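Local coordinates for uncharacterized protein (PDB 5DGG) that probably acts as a ubiquitin-specific protease of the LupA family, this chain being the central domain of a longer Legionella pneumophila protein, at residues G20-M25 against K142-F147; A26-Y31 against D98-D103; D82-D87 against C137-K142; D128-G133 against L165-N170; C132-C137 against M174-E179. One frame throughout, in Å; residues are numbered along the deposited sequence. Where two conformers were deposited one is given.

Helix 132-146 is common to four of the five contacts. Its last turn meets the edge strand in contact 1, its middle meets strand 81-86 in contact 3, the residues leading into it meet the 165-170 link in contact 4, and its first turns meet helix 171-183 in contact 5. Contacts 4 and 5 lie about 8 Å apart between centres. Contacts 1 and 3, about 10 Å apart, are joined by a salt bridge of 2.8 Å from Lys143 NZ to Glu84 OE1. Contact 2 lies on the other face of the sheet, about 14 Å from contact 3. Cys132 touches His63, which bonds Asp87; this trio is consistent with the cysteine-histidine-aspartate triad of clan CA peptidases.

Contact 1 (G20-M25 against K142-F147); sequences GRIVVM and KKMKEF
Ile22 meets the end of helix 132-146 and the residue after it with two branches, each finding a different neighbour. With CG1 beside the backbone N (chi1 -58°), CG2 stands anti to that nitrogen and reaches Met144 SD at 3.6 Å, while CD1, at the end of the other branch, lies 3.7 Å from Phe147 CB. Met144 leaves the helix obliquely to Ile22; a bend at chi2 (72°) turns its thioether toward the strand, so that the sulfur also comes within 4.3 Å of Val24 CG2. A flexible methionine suits this place, since it can follow the uneven surface made by two branched residues of a strand. That strand, 22-29, is an outermost strand of the five-stranded mixed sheet, and helix 132-146 packs across its face. Within the helix, Lys143 NZ bonds Glu146 OE2 at 2.7 Å on the syn side of the carboxylate, 31° out of its plane. Phe147 gives Ile22 its CB, leaving the ring to stack on Tyr54 of the adjacent strand 54-60. One water bridges the two segments: it donates to Phe147 O at 2.6 Å and accepts from Arg21 NH1 at 3.2 Å, lying in the guanidinium plane at its edge.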
# COMPACT_ATOMS: atom_id res chain seq x y z
N GLY A 20 -9.26 -12.89 4.51
CA GLY A 20 -8.96 -14.15 3.89
C GLY A 20 -7.53 -14.16 3.38
O GLY A 20 -6.60 -13.80 4.11
N ARG A 21 -7.37 -14.47 2.10
CA ARG A 21 -6.02 -14.67 1.53
C ARG A 21 -5.25 -13.34 1.29
O ARG A 21 -4.14 -13.34 0.80
CB ARG A 21 -6.14 -15.49 0.26
CG ARG A 21 -6.99 -14.89 -0.83
CD ARG A 21 -7.55 -16.01 -1.74
NE ARG A 21 -6.48 -16.83 -2.31
CZ ARG A 21 -5.91 -16.65 -3.52
NH1 ARG A 21 -6.33 -15.71 -4.37
NH2 ARG A 21 -4.94 -17.45 -3.90
N ILE A 22 -5.86 -12.22 1.62
CA ILE A 22 -5.23 -10.91 1.46
C ILE A 22 -4.92 -10.36 2.82
O ILE A 22 -5.86 -10.12 3.65
CB ILE A 22 -6.13 -9.92 0.71
CG1 ILE A 22 -6.52 -10.45 -0.66
CG2 ILE A 22 -5.47 -8.53 0.60
CD1 ILE A 22 -7.72 -9.77 -1.28
N VAL A 23 -3.65 -10.13 3.10
CA VAL A 23 -3.27 -9.44 4.32
C VAL A 23 -2.91 -8.00 4.04
O VAL A 23 -2.16 -7.72 3.12
CB VAL A 23 -2.09 -10.12 4.99
CG1 VAL A 23 -1.51 -9.31 6.15
CG2 VAL A 23 -2.51 -11.52 5.43
N VAL A 24 -3.38 -7.08 4.90
CA VAL A 24 -3.00 -5.71 4.84
C VAL A 24 -2.29 -5.42 6.15
O VAL A 24 -2.88 -5.49 7.23
CB VAL A 24 -4.20 -4.75 4.62
CG1 VAL A 24 -3.71 -3.28 4.51
CG2 VAL A 24 -4.99 -5.17 3.40
N MET A 25 -1.00 -5.17 6.06
CA MET A 25 -0.20 -4.89 7.25
C MET A 25 -0.37 -3.45 7.72
O MET A 25 -0.79 -2.60 6.95
CB MET A 25 1.27 -5.08 6.99
CG MET A 25 1.56 -6.27 6.14
SD MET A 25 3.02 -7.13 6.62
CE MET A 25 2.08 -8.01 7.87
N LYS A 142 -8.05 -0.27 -4.71
CA LYS A 142 -8.07 -0.78 -6.05
C LYS A 142 -7.41 -2.16 -6.12
O LYS A 142 -7.94 -3.08 -6.78
CB LYS A 142 -7.34 0.17 -6.97
CG LYS A 142 -7.21 -0.36 -8.40
CD LYS A 142 -6.37 0.53 -9.29
CE LYS A 142 -6.70 0.18 -10.75
NZ LYS A 142 -5.84 0.94 -11.69
N LYS A 143 -6.26 -2.31 -5.44
CA LYS A 143 -5.62 -3.63 -5.42
C LYS A 143 -6.44 -4.70 -4.71
O LYS A 143 -6.45 -5.87 -5.11
CB LYS A 143 -4.19 -3.57 -4.83
CG LYS A 143 -3.22 -2.71 -5.56
CD LYS A 143 -2.98 -2.98 -7.01
CE LYS A 143 -2.49 -4.36 -7.32
NZ LYS A 143 -1.96 -4.37 -8.74
N MET A 144 -7.12 -4.30 -3.65
CA MET A 144 -7.99 -5.16 -2.91
C MET A 144 -9.01 -5.80 -3.84
O MET A 144 -9.17 -7.04 -3.87
CB MET A 144 -8.67 -4.36 -1.81
CG MET A 144 -9.24 -5.17 -0.71
SD MET A 144 -7.96 -5.89 0.37
CE MET A 144 -9.15 -6.83 1.32
N LYS A 145 -9.65 -4.97 -4.65
CA LYS A 145 -10.59 -5.45 -5.69
C LYS A 145 -9.88 -6.33 -6.72
O LYS A 145 -10.35 -7.46 -7.01
CB LYS A 145 -11.24 -4.23 -6.37
CG LYS A 145 -12.29 -4.56 -7.44
CD LYS A 145 -12.77 -3.27 -8.11
CE LYS A 145 -13.99 -3.50 -8.98
NZ LYS A 145 -14.57 -2.19 -9.39
N GLU A 146 -8.78 -5.85 -7.28
CA GLU A 146 -8.04 -6.62 -8.26
C GLU A 146 -7.67 -7.98 -7.70
O GLU A 146 -7.71 -8.96 -8.42
CB GLU A 146 -6.73 -5.97 -8.75
CG GLU A 146 -6.84 -4.74 -9.63
CD GLU A 146 -5.44 -4.12 -9.92
OE1 GLU A 146 -5.41 -2.92 -10.25
OE2 GLU A 146 -4.37 -4.81 -9.83
N PHE A 147 -7.31 -8.06 -6.43
CA PHE A 147 -6.89 -9.33 -5.85
C PHE A 147 -8.07 -10.24 -5.51
O PHE A 147 -7.85 -11.33 -4.96
CB PHE A 147 -6.08 -9.13 -4.58
CG PHE A 147 -4.77 -8.44 -4.79
CD1 PHE A 147 -4.14 -8.42 -6.02
CD2 PHE A 147 -4.15 -7.85 -3.72
CE1 PHE A 147 -2.90 -7.80 -6.17
CE2 PHE A 147 -2.95 -7.20 -3.86
CZ PHE A 147 -2.31 -7.19 -5.08
O HOH W 1 -8.33 -13.45 -3.45

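Contact 2 (A26-Y31 against D98-D103); sequences AVLNRY and DDYVLD
The strand end and the helix come closest at Arg30 and Tyr100, whose CA atoms are 7.6 Å apart, a gap bridged mainly by the tyrosine side chain. With CG anti to the backbone N (chi1 -179°), Tyr100 stretches away from its helix and lays its ring against Arg30. Arg30 CB sits over one face in a CH-pi contact, 4.0 Å from the centroid and 16° off the ring normal. The aliphatic root thus does the packing; from CG on the chain leads away from the ring, and a bend at chi3 then turns the guanidinium aside. Leu28 approaches obliquely at the ring edge, its CD1 4.0 Å from Tyr100 CE2. Tyrosine suits this partly exposed place, its ring packing while its hydroxyl meets solvent: a water in the ring plane lies 2.5 Å from Tyr100 OH and donates to Asn29 O at 2.9 Å. Where the strand ends, Asn29 OD1 accepts from Tyr31 N at 2.9 Å in an Asx turn. Tyr100 also touches Ala36 of helix 33-47: two helices lie side by side here, each the connection of a beta-alpha-beta crossover, strands 22-29 and 54-60 for one, 81-86 and 115-120 for the other.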
# COMPACT_ATOMS: atom_id res chain seq x y z
N ALA A 26 0.00 -3.23 8.98
CA ALA A 26 0.03 -1.90 9.55
C ALA A 26 1.08 -1.05 8.88
O ALA A 26 2.05 -1.54 8.26
CB ALA A 26 0.29 -1.94 11.04
N VAL A 27 0.92 0.24 9.08
CA VAL A 27 1.87 1.20 8.54
C VAL A 27 3.32 0.93 8.96
O VAL A 27 3.63 0.59 10.11
CB VAL A 27 1.50 2.65 8.88
CG1 VAL A 27 0.17 3.02 8.25
CG2 VAL A 27 1.50 2.88 10.38
N LEU A 28 4.21 1.07 7.99
CA LEU A 28 5.64 0.93 8.23
C LEU A 28 6.28 2.30 8.10
O LEU A 28 5.94 3.06 7.20
CB LEU A 28 6.30 0.03 7.21
CG LEU A 28 6.50 -1.40 7.46
CD1 LEU A 28 7.39 -1.93 6.34
CD2 LEU A 28 7.11 -1.61 8.86
N ASN A 29 7.21 2.61 8.99
CA ASN A 29 7.98 3.84 8.91
C ASN A 29 9.38 3.49 8.42
O ASN A 29 10.20 2.93 9.18
CB ASN A 29 8.06 4.42 10.32
CG ASN A 29 8.77 5.71 10.36
OD1 ASN A 29 9.80 5.91 9.71
ND2 ASN A 29 8.19 6.64 11.09
N ARG A 30 9.71 3.88 7.21
CA ARG A 30 10.98 3.45 6.60
C ARG A 30 12.20 4.08 7.21
O ARG A 30 13.30 3.58 7.01
CB ARG A 30 11.00 3.69 5.09
CG ARG A 30 10.99 5.11 4.66
CD ARG A 30 10.79 5.24 3.13
NE ARG A 30 12.11 5.36 2.52
CZ ARG A 30 12.62 6.47 2.00
NH1 ARG A 30 11.88 7.58 1.89
NH2 ARG A 30 13.86 6.45 1.55
N TYR A 31 12.03 5.15 7.98
CA TYR A 31 13.18 5.78 8.69
C TYR A 31 13.54 5.16 10.02
O TYR A 31 14.68 5.27 10.48
CB TYR A 31 12.91 7.24 8.89
CG TYR A 31 12.84 7.90 7.56
CD1 TYR A 31 13.97 8.03 6.80
CD2 TYR A 31 11.68 8.36 7.07
CE1 TYR A 31 13.92 8.61 5.55
CE2 TYR A 31 11.61 8.94 5.82
CZ TYR A 31 12.74 9.04 5.06
OH TYR A 31 12.75 9.63 3.82
N ASP A 98 13.29 0.02 -3.29
CA ASP A 98 13.81 -1.27 -3.77
C ASP A 98 14.66 -1.96 -2.71
O ASP A 98 14.39 -3.10 -2.33
CB ASP A 98 14.65 -1.14 -5.05
CG ASP A 98 13.83 -0.77 -6.28
OD1 ASP A 98 12.58 -0.68 -6.22
OD2 ASP A 98 14.44 -0.49 -7.34
N ASP A 99 15.64 -1.24 -2.17
CA ASP A 99 16.57 -1.83 -1.20
C ASP A 99 15.90 -2.15 0.09
O ASP A 99 16.17 -3.17 0.68
CB ASP A 99 17.70 -0.85 -0.88
CG ASP A 99 18.75 -0.80 -1.95
OD1 ASP A 99 19.13 -1.89 -2.46
OD2 ASP A 99 19.18 0.32 -2.30
N TYR A 100 15.03 -1.22 0.51
CA TYR A 100 14.28 -1.31 1.74
C TYR A 100 13.46 -2.56 1.77
O TYR A 100 13.52 -3.33 2.74
CB TYR A 100 13.38 -0.08 1.94
CG TYR A 100 12.58 -0.10 3.23
CD1 TYR A 100 13.21 0.13 4.46
CD2 TYR A 100 11.22 -0.35 3.24
CE1 TYR A 100 12.48 0.12 5.64
CE2 TYR A 100 10.49 -0.37 4.41
CZ TYR A 100 11.15 -0.11 5.61
OH TYR A 100 10.49 -0.14 6.80
N VAL A 101 12.68 -2.79 0.72
CA VAL A 101 11.79 -3.93 0.71
C VAL A 101 12.53 -5.25 0.50
O VAL A 101 12.16 -6.27 1.11
CB VAL A 101 10.67 -3.80 -0.36
CG1 VAL A 101 9.76 -5.00 -0.25
CG2 VAL A 101 9.86 -2.56 -0.09
N LEU A 102 13.52 -5.24 -0.39
CA LEU A 102 14.34 -6.40 -0.59
C LEU A 102 15.03 -6.82 0.73
O LEU A 102 15.07 -7.99 1.06
CB LEU A 102 15.40 -6.14 -1.66
CG LEU A 102 14.93 -6.23 -3.10
CD1 LEU A 102 16.09 -5.87 -4.04
CD2 LEU A 102 14.38 -7.62 -3.41
N ASP A 103 15.52 -5.86 1.49
CA ASP A 103 16.13 -6.17 2.79
C ASP A 103 15.11 -6.68 3.79
O ASP A 103 15.40 -7.60 4.54
CB ASP A 103 16.88 -4.98 3.34
CG ASP A 103 18.13 -4.69 2.57
OD1 ASP A 103 18.23 -5.09 1.39
OD2 ASP A 103 19.03 -4.01 3.11
O HOH W 2 11.71 0.52 8.93

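Contact 3 (D82-D87 against C137-K142); sequences DLELFD and CAYSHK
Strand 81-86 is an inner strand of a mixed sheet covered by helices on both faces, 132-146 on one and 98-108 on the other, consistent with the alpha/beta fold of a clan CA peptidase. Glu84 and Phe86 point toward helix 132-146, whereas Leu83 and Leu85 pack against Val101. Phe86 and Tyr139 make an offset stack, their centroids 3.8 Å apart and their planes within 4° of parallel. In both, CG is anti to the backbone N (chi1 -168° in Tyr139), which directs the rings into the layer between sheet and helix. The shift of one ring over the other brings Tyr139 CG above the centre of the Phe86 ring and puts Tyr139 CB over the same face, in a CH-pi contact 3.9 Å from the centroid. Flat aromatic residues suit this buried layer because they fill it with broad surfaces. Glu84 is more unusual in such a core, but besides its ion pair with Lys143 its OE2 takes a bond from Thr120 OG1 of strand 115-120; such partners would be expected to stabilise the charged carboxylate. The glutamate chain is fully extended and comes to the tyrosine from the opposite direction, at the ring edge, with the carboxylate plane turned 79° from the ring; there Tyr139 OH donates to Glu84 OE2 in a very short bond of 2.4 Å.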
# COMPACT_ATOMS: atom_id res chain seq x y z
N ASP A 82 5.96 -11.63 -6.70
CA ASP A 82 5.83 -10.37 -7.39
C ASP A 82 5.73 -9.28 -6.38
O ASP A 82 4.91 -9.36 -5.46
CB ASP A 82 4.57 -10.34 -8.29
CG ASP A 82 4.82 -10.79 -9.71
OD1 ASP A 82 5.82 -11.53 -9.94
OD2 ASP A 82 4.01 -10.38 -10.61
N LEU A 83 6.54 -8.25 -6.53
CA LEU A 83 6.54 -7.16 -5.61
C LEU A 83 6.29 -5.83 -6.37
O LEU A 83 7.16 -5.35 -7.13
CB LEU A 83 7.91 -7.15 -4.96
CG LEU A 83 8.12 -6.10 -3.92
CD1 LEU A 83 7.22 -6.40 -2.72
CD2 LEU A 83 9.61 -6.00 -3.58
N GLU A 84 5.11 -5.28 -6.22
CA GLU A 84 4.78 -4.00 -6.86
C GLU A 84 5.03 -2.87 -5.89
O GLU A 84 4.53 -2.90 -4.75
CB GLU A 84 3.32 -3.97 -7.30
CG GLU A 84 2.88 -2.61 -7.79
CD GLU A 84 1.43 -2.51 -8.26
OE1 GLU A 84 0.71 -3.54 -8.27
OE2 GLU A 84 0.98 -1.36 -8.55
N LEU A 85 5.81 -1.89 -6.31
CA LEU A 85 6.13 -0.72 -5.53
C LEU A 85 5.51 0.51 -6.14
O LEU A 85 5.89 0.91 -7.24
CB LEU A 85 7.65 -0.57 -5.45
CG LEU A 85 8.43 -1.78 -4.91
CD1 LEU A 85 9.97 -1.55 -4.87
CD2 LEU A 85 7.94 -2.19 -3.55
N PHE A 86 4.48 1.06 -5.48
CA PHE A 86 3.62 2.14 -6.01
C PHE A 86 4.01 3.48 -5.38
O PHE A 86 4.06 3.61 -4.17
CB PHE A 86 2.15 1.84 -5.71
CG PHE A 86 1.21 2.97 -5.96
CD1 PHE A 86 0.77 3.24 -7.24
CD2 PHE A 86 0.77 3.77 -4.91
CE1 PHE A 86 -0.12 4.28 -7.47
CE2 PHE A 86 -0.12 4.79 -5.13
CZ PHE A 86 -0.58 5.04 -6.42
N ASP A 87 4.29 4.45 -6.23
CA ASP A 87 4.53 5.80 -5.76
C ASP A 87 3.48 6.74 -6.39
O ASP A 87 3.35 6.81 -7.62
CB ASP A 87 5.94 6.18 -6.18
CG ASP A 87 6.38 7.52 -5.64
OD1 ASP A 87 5.56 8.44 -5.56
OD2 ASP A 87 7.58 7.65 -5.34
N CYS A 137 -3.92 5.05 -0.21
CA CYS A 137 -5.09 4.42 0.37
C CYS A 137 -6.05 3.96 -0.70
O CYS A 137 -6.51 2.79 -0.73
CB CYS A 137 -5.83 5.35 1.33
SG CYS A 137 -5.08 5.43 2.95
N ALA A 138 -6.29 4.86 -1.66
CA ALA A 138 -7.22 4.54 -2.73
C ALA A 138 -6.65 3.46 -3.65
O ALA A 138 -7.37 2.55 -4.09
CB ALA A 138 -7.57 5.77 -3.53
N TYR A 139 -5.37 3.56 -3.96
CA TYR A 139 -4.73 2.51 -4.78
C TYR A 139 -4.77 1.12 -4.10
O TYR A 139 -4.96 0.08 -4.80
CB TYR A 139 -3.33 2.95 -5.23
CG TYR A 139 -2.69 2.08 -6.31
CD1 TYR A 139 -2.97 2.29 -7.63
CD2 TYR A 139 -1.81 1.04 -5.98
CE1 TYR A 139 -2.45 1.49 -8.63
CE2 TYR A 139 -1.23 0.24 -6.96
CZ TYR A 139 -1.57 0.47 -8.30
OH TYR A 139 -1.04 -0.26 -9.31
N SER A 140 -4.61 1.12 -2.77
CA SER A 140 -4.68 -0.08 -2.00
C SER A 140 -6.09 -0.73 -2.08
O SER A 140 -6.26 -1.96 -2.12
CB SER A 140 -4.27 0.21 -0.55
OG SER A 140 -2.90 0.60 -0.48
N HIS A 141 -7.12 0.09 -2.02
CA HIS A 141 -8.48 -0.38 -2.28
C HIS A 141 -8.60 -0.95 -3.71
O HIS A 141 -9.18 -2.01 -3.91
CB HIS A 141 -9.46 0.76 -2.04
CG HIS A 141 -9.73 1.01 -0.59
ND1 HIS A 141 -10.65 0.27 0.13
CD2 HIS A 141 -9.16 1.85 0.29
CE1 HIS A 141 -10.65 0.67 1.39
NE2 HIS A 141 -9.76 1.63 1.51
N LYS A 142 -8.05 -0.27 -4.71
CA LYS A 142 -8.07 -0.78 -6.05
C LYS A 142 -7.41 -2.16 -6.12
O LYS A 142 -7.94 -3.08 -6.78
CB LYS A 142 -7.34 0.17 -6.97
CG LYS A 142 -7.21 -0.36 -8.40
CD LYS A 142 -6.37 0.53 -9.29
CE LYS A 142 -6.70 0.18 -10.75
NZ LYS A 142 -5.84 0.94 -11.69

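Contact 4 (D128-G133 against L165-N170); sequences DAYSCG and LGNEDN
Tyr130 brings the hydroxyl end of its ring up to two asparagine amides, both steeply turned against it: the plane of Asn170 by 52° and that of Asn167 by 61°. Its hydroxyl donates to Asn170 OD1 in a very short bond of 2.5 Å, with that oxygen at the ring edge, in the ring plane. The same oxygen accepts from Asn167 ND2 at 3.0 Å, the donor being somewhat tilted from the carbonyl plane; Asn167 holds CG anti to its backbone N (chi1 -167°), which swings the amide toward Tyr130. Two donors therefore grip one carbonyl and should hold the Asn170 amide against flipping. Asparagine suits both places: Asn170 tolerates its positive phi, and Asn167 can give its NH2 to one side while OD1 accepts from Arg173 N. Ser131 adds CB, 3.8 Å from Asn167 ND2, and the same CB lies over one face of the Tyr130 ring. Gln126 completes the polar network: its OE1 accepts from Asn167 ND2 and bonds Ser131 OG, while its NE2 bonds Tyr130 OH. These largely buried polar groups bond to one another where the loop before helix 132-146 meets the link between two other helices. Gly166, with positive phi, ends helix 156-165, and Asn170 immediately precedes helix 171-183.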
# COMPACT_ATOMS: atom_id res chain seq x y z
N ASP A 128 1.89 16.35 -5.72
CA ASP A 128 1.96 17.22 -4.53
C ASP A 128 2.16 16.36 -3.27
O ASP A 128 1.56 15.28 -3.15
CB ASP A 128 0.67 18.00 -4.37
CG ASP A 128 0.44 19.02 -5.47
OD1 ASP A 128 1.43 19.47 -6.06
OD2 ASP A 128 -0.73 19.38 -5.71
N ALA A 129 2.94 16.83 -2.31
CA ALA A 129 3.25 16.00 -1.14
C ALA A 129 2.01 15.59 -0.34
O ALA A 129 1.87 14.43 0.10
CB ALA A 129 4.26 16.72 -0.24
N TYR A 130 1.09 16.56 -0.15
CA TYR A 130 -0.00 16.35 0.79
C TYR A 130 -0.94 15.18 0.47
O TYR A 130 -1.57 14.68 1.36
CB TYR A 130 -0.84 17.62 0.99
CG TYR A 130 -1.84 17.91 -0.10
CD1 TYR A 130 -3.19 17.60 0.06
CD2 TYR A 130 -1.44 18.53 -1.29
CE1 TYR A 130 -4.11 17.86 -0.95
CE2 TYR A 130 -2.36 18.77 -2.30
CZ TYR A 130 -3.69 18.45 -2.11
OH TYR A 130 -4.61 18.73 -3.09
N SER A 131 -1.04 14.77 -0.80
CA SER A 131 -2.05 13.80 -1.19
C SER A 131 -1.48 12.36 -1.37
O SER A 131 -2.20 11.50 -1.81
CB SER A 131 -2.78 14.24 -2.45
OG SER A 131 -1.88 14.41 -3.53
N CYS A 132 -0.23 12.10 -0.97
CA CYS A 132 0.37 10.79 -1.23
C CYS A 132 -0.38 9.72 -0.45
O CYS A 132 -0.55 8.65 -0.95
CB CYS A 132 1.85 10.78 -0.86
SG CYS A 132 2.93 11.72 -1.97
N GLY A 133 -0.82 10.03 0.76
CA GLY A 133 -1.64 9.14 1.59
C GLY A 133 -2.93 8.75 0.92
O GLY A 133 -3.33 7.57 0.93
N LEU A 165 -10.42 10.37 -11.77
CA LEU A 165 -10.10 11.78 -11.47
C LEU A 165 -8.75 12.08 -10.81
O LEU A 165 -8.39 13.25 -10.69
CB LEU A 165 -11.16 12.33 -10.53
CG LEU A 165 -12.55 12.42 -11.15
CD1 LEU A 165 -13.59 12.63 -10.04
CD2 LEU A 165 -12.56 13.56 -12.16
N GLY A 166 -8.07 11.07 -10.28
CA GLY A 166 -6.90 11.32 -9.43
C GLY A 166 -7.38 12.18 -8.28
O GLY A 166 -8.42 11.87 -7.67
N ASN A 167 -6.65 13.24 -8.00
CA ASN A 167 -7.07 14.24 -7.00
C ASN A 167 -7.29 15.62 -7.60
O ASN A 167 -7.10 16.66 -6.96
CB ASN A 167 -6.08 14.30 -5.85
CG ASN A 167 -6.64 15.06 -4.67
OD1 ASN A 167 -7.83 14.94 -4.33
ND2 ASN A 167 -5.78 15.87 -4.05
N GLU A 168 -7.71 15.63 -8.85
CA GLU A 168 -8.16 16.89 -9.50
C GLU A 168 -9.22 17.57 -8.68
O GLU A 168 -10.14 16.91 -8.18
CB GLU A 168 -8.74 16.55 -10.88
CG GLU A 168 -7.78 16.85 -12.02
CD GLU A 168 -7.95 18.28 -12.52
OE1 GLU A 168 -8.23 19.17 -11.67
OE2 GLU A 168 -7.82 18.53 -13.75
N ASP A 169 -9.11 18.89 -8.54
CA ASP A 169 -10.03 19.70 -7.74
C ASP A 169 -10.10 19.17 -6.31
O ASP A 169 -11.12 19.35 -5.64
CB ASP A 169 -11.45 19.75 -8.36
CG ASP A 169 -11.54 20.65 -9.60
OD1 ASP A 169 -10.49 21.15 -10.05
OD2 ASP A 169 -12.69 20.83 -10.11
N ASN A 170 -9.05 18.45 -5.88
CA ASN A 170 -8.96 17.89 -4.54
C ASN A 170 -10.10 16.90 -4.26
O ASN A 170 -10.46 16.71 -3.11
CB ASN A 170 -8.95 19.03 -3.52
CG ASN A 170 -8.00 18.78 -2.36
OD1 ASN A 170 -6.93 18.16 -2.52
ND2 ASN A 170 -8.38 19.25 -1.19

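Contact 5 (C132-C137 against M174-E179); sequences CGDFTC and MTTREE
The carboxylate of Asp134 meets Thr176 through one oxygen: OG1 approaches from beyond Asp134 OD2, 2.7 Å away at hydrogen-bonding distance and clearly tilted out of the carboxylate plane. Thr176 CG2 lies further out on the same side, 3.6 Å from Asp134 OD2, so hydroxyl and methyl both touch one oxygen. The other oxygen, OD1, forms a salt bridge with Arg173, and helix 171-183 thus supplies partners to both ends of the group. The two side chains cross at about a right angle. Thr176 keeps OG1 between its backbone N and carbonyl carbon (chi1 59°), which also lets the hydroxyl reach back to Arg173 O on its own helix. A small threonine suits this buried spot, where the helices draw in to 6.7 Å between the CA atoms of Asp134 and Thr176; the Thr176 side chain also touches Leu14 of helix 8-14. Here the C-terminal helix is docked on the first turns of helix 132-146, which begins at Cys132 beside His63, a placement consistent with the cysteine-bearing helix of clan CA peptidases.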
# COMPACT_ATOMS: atom_id res chain seq x y z
N CYS A 132 -0.23 12.10 -0.97
CA CYS A 132 0.37 10.79 -1.23
C CYS A 132 -0.38 9.72 -0.45
O CYS A 132 -0.55 8.65 -0.95
CB CYS A 132 1.85 10.78 -0.86
SG CYS A 132 2.93 11.72 -1.97
N GLY A 133 -0.82 10.03 0.76
CA GLY A 133 -1.64 9.14 1.59
C GLY A 133 -2.93 8.75 0.92
O GLY A 133 -3.33 7.57 0.93
N ASP A 134 -3.60 9.76 0.36
CA ASP A 134 -4.86 9.57 -0.31
C ASP A 134 -4.72 8.64 -1.50
O ASP A 134 -5.51 7.70 -1.69
CB ASP A 134 -5.40 10.95 -0.79
CG ASP A 134 -5.46 11.99 0.34
OD1 ASP A 134 -4.39 12.48 0.82
OD2 ASP A 134 -6.60 12.33 0.73
N PHE A 135 -3.75 8.94 -2.34
CA PHE A 135 -3.44 8.06 -3.47
C PHE A 135 -3.12 6.64 -3.01
O PHE A 135 -3.61 5.68 -3.60
CB PHE A 135 -2.26 8.60 -4.31
CG PHE A 135 -2.66 9.67 -5.33
CD1 PHE A 135 -3.00 9.32 -6.60
CD2 PHE A 135 -2.65 11.02 -5.00
CE1 PHE A 135 -3.37 10.27 -7.54
CE2 PHE A 135 -3.01 11.99 -5.91
CZ PHE A 135 -3.38 11.62 -7.19
N THR A 136 -2.28 6.50 -1.98
CA THR A 136 -1.86 5.18 -1.56
C THR A 136 -3.05 4.38 -0.96
O THR A 136 -3.20 3.18 -1.24
CB THR A 136 -0.63 5.30 -0.59
OG1 THR A 136 0.49 5.79 -1.33
CG2 THR A 136 -0.32 3.98 0.01
N CYS A 137 -3.92 5.05 -0.21
CA CYS A 137 -5.09 4.42 0.37
C CYS A 137 -6.05 3.96 -0.70
O CYS A 137 -6.51 2.79 -0.73
CB CYS A 137 -5.83 5.35 1.33
SG CYS A 137 -5.08 5.43 2.95
N MET A 174 -11.47 15.01 -0.82
CA MET A 174 -12.84 15.09 -0.35
C MET A 174 -13.45 13.71 -0.10
O MET A 174 -14.13 13.54 0.90
CB MET A 174 -13.72 15.86 -1.32
CG MET A 174 -14.80 16.63 -0.56
SD MET A 174 -16.41 16.55 -1.32
CE MET A 174 -17.07 18.13 -0.74
N THR A 175 -13.20 12.72 -0.96
CA THR A 175 -13.75 11.40 -0.68
C THR A 175 -13.06 10.76 0.53
O THR A 175 -13.70 10.04 1.28
CB THR A 175 -13.75 10.46 -1.90
OG1 THR A 175 -12.43 10.31 -2.43
CG2 THR A 175 -14.64 11.00 -3.01
N THR A 176 -11.77 11.03 0.74
CA THR A 176 -11.10 10.43 1.88
C THR A 176 -11.66 11.05 3.20
O THR A 176 -11.86 10.32 4.18
CB THR A 176 -9.56 10.49 1.78
OG1 THR A 176 -9.13 11.83 1.68
CG2 THR A 176 -9.06 9.74 0.57
N ARG A 177 -11.96 12.35 3.21
CA ARG A 177 -12.59 12.98 4.39
C ARG A 177 -13.94 12.38 4.68
O ARG A 177 -14.19 11.85 5.78
CB ARG A 177 -12.73 14.48 4.18
CG ARG A 177 -11.40 15.19 4.24
CD ARG A 177 -11.40 16.56 3.58
NE ARG A 177 -11.64 17.67 4.52
CZ ARG A 177 -10.76 18.09 5.43
NH1 ARG A 177 -9.57 17.49 5.57
NH2 ARG A 177 -11.06 19.11 6.23
N GLU A 178 -14.81 12.43 3.68
CA GLU A 178 -16.15 11.87 3.80
C GLU A 178 -16.16 10.42 4.21
O GLU A 178 -16.93 10.04 5.07
CB GLU A 178 -16.93 12.01 2.49
CG GLU A 178 -17.75 13.27 2.38
CD GLU A 178 -18.56 13.56 3.64
OE1 GLU A 178 -18.32 14.62 4.25
OE2 GLU A 178 -19.41 12.72 4.04
N GLU A 179 -15.32 9.60 3.61
CA GLU A 179 -15.34 8.17 3.94
C GLU A 179 -14.82 7.94 5.37
O GLU A 179 -15.21 6.98 6.05
CB GLU A 179 -14.53 7.34 2.94
CG GLU A 179 -15.16 7.29 1.56
CD GLU A 179 -16.58 6.78 1.59
OE1 GLU A 179 -16.78 5.58 1.89
OE2 GLU A 179 -17.51 7.57 1.32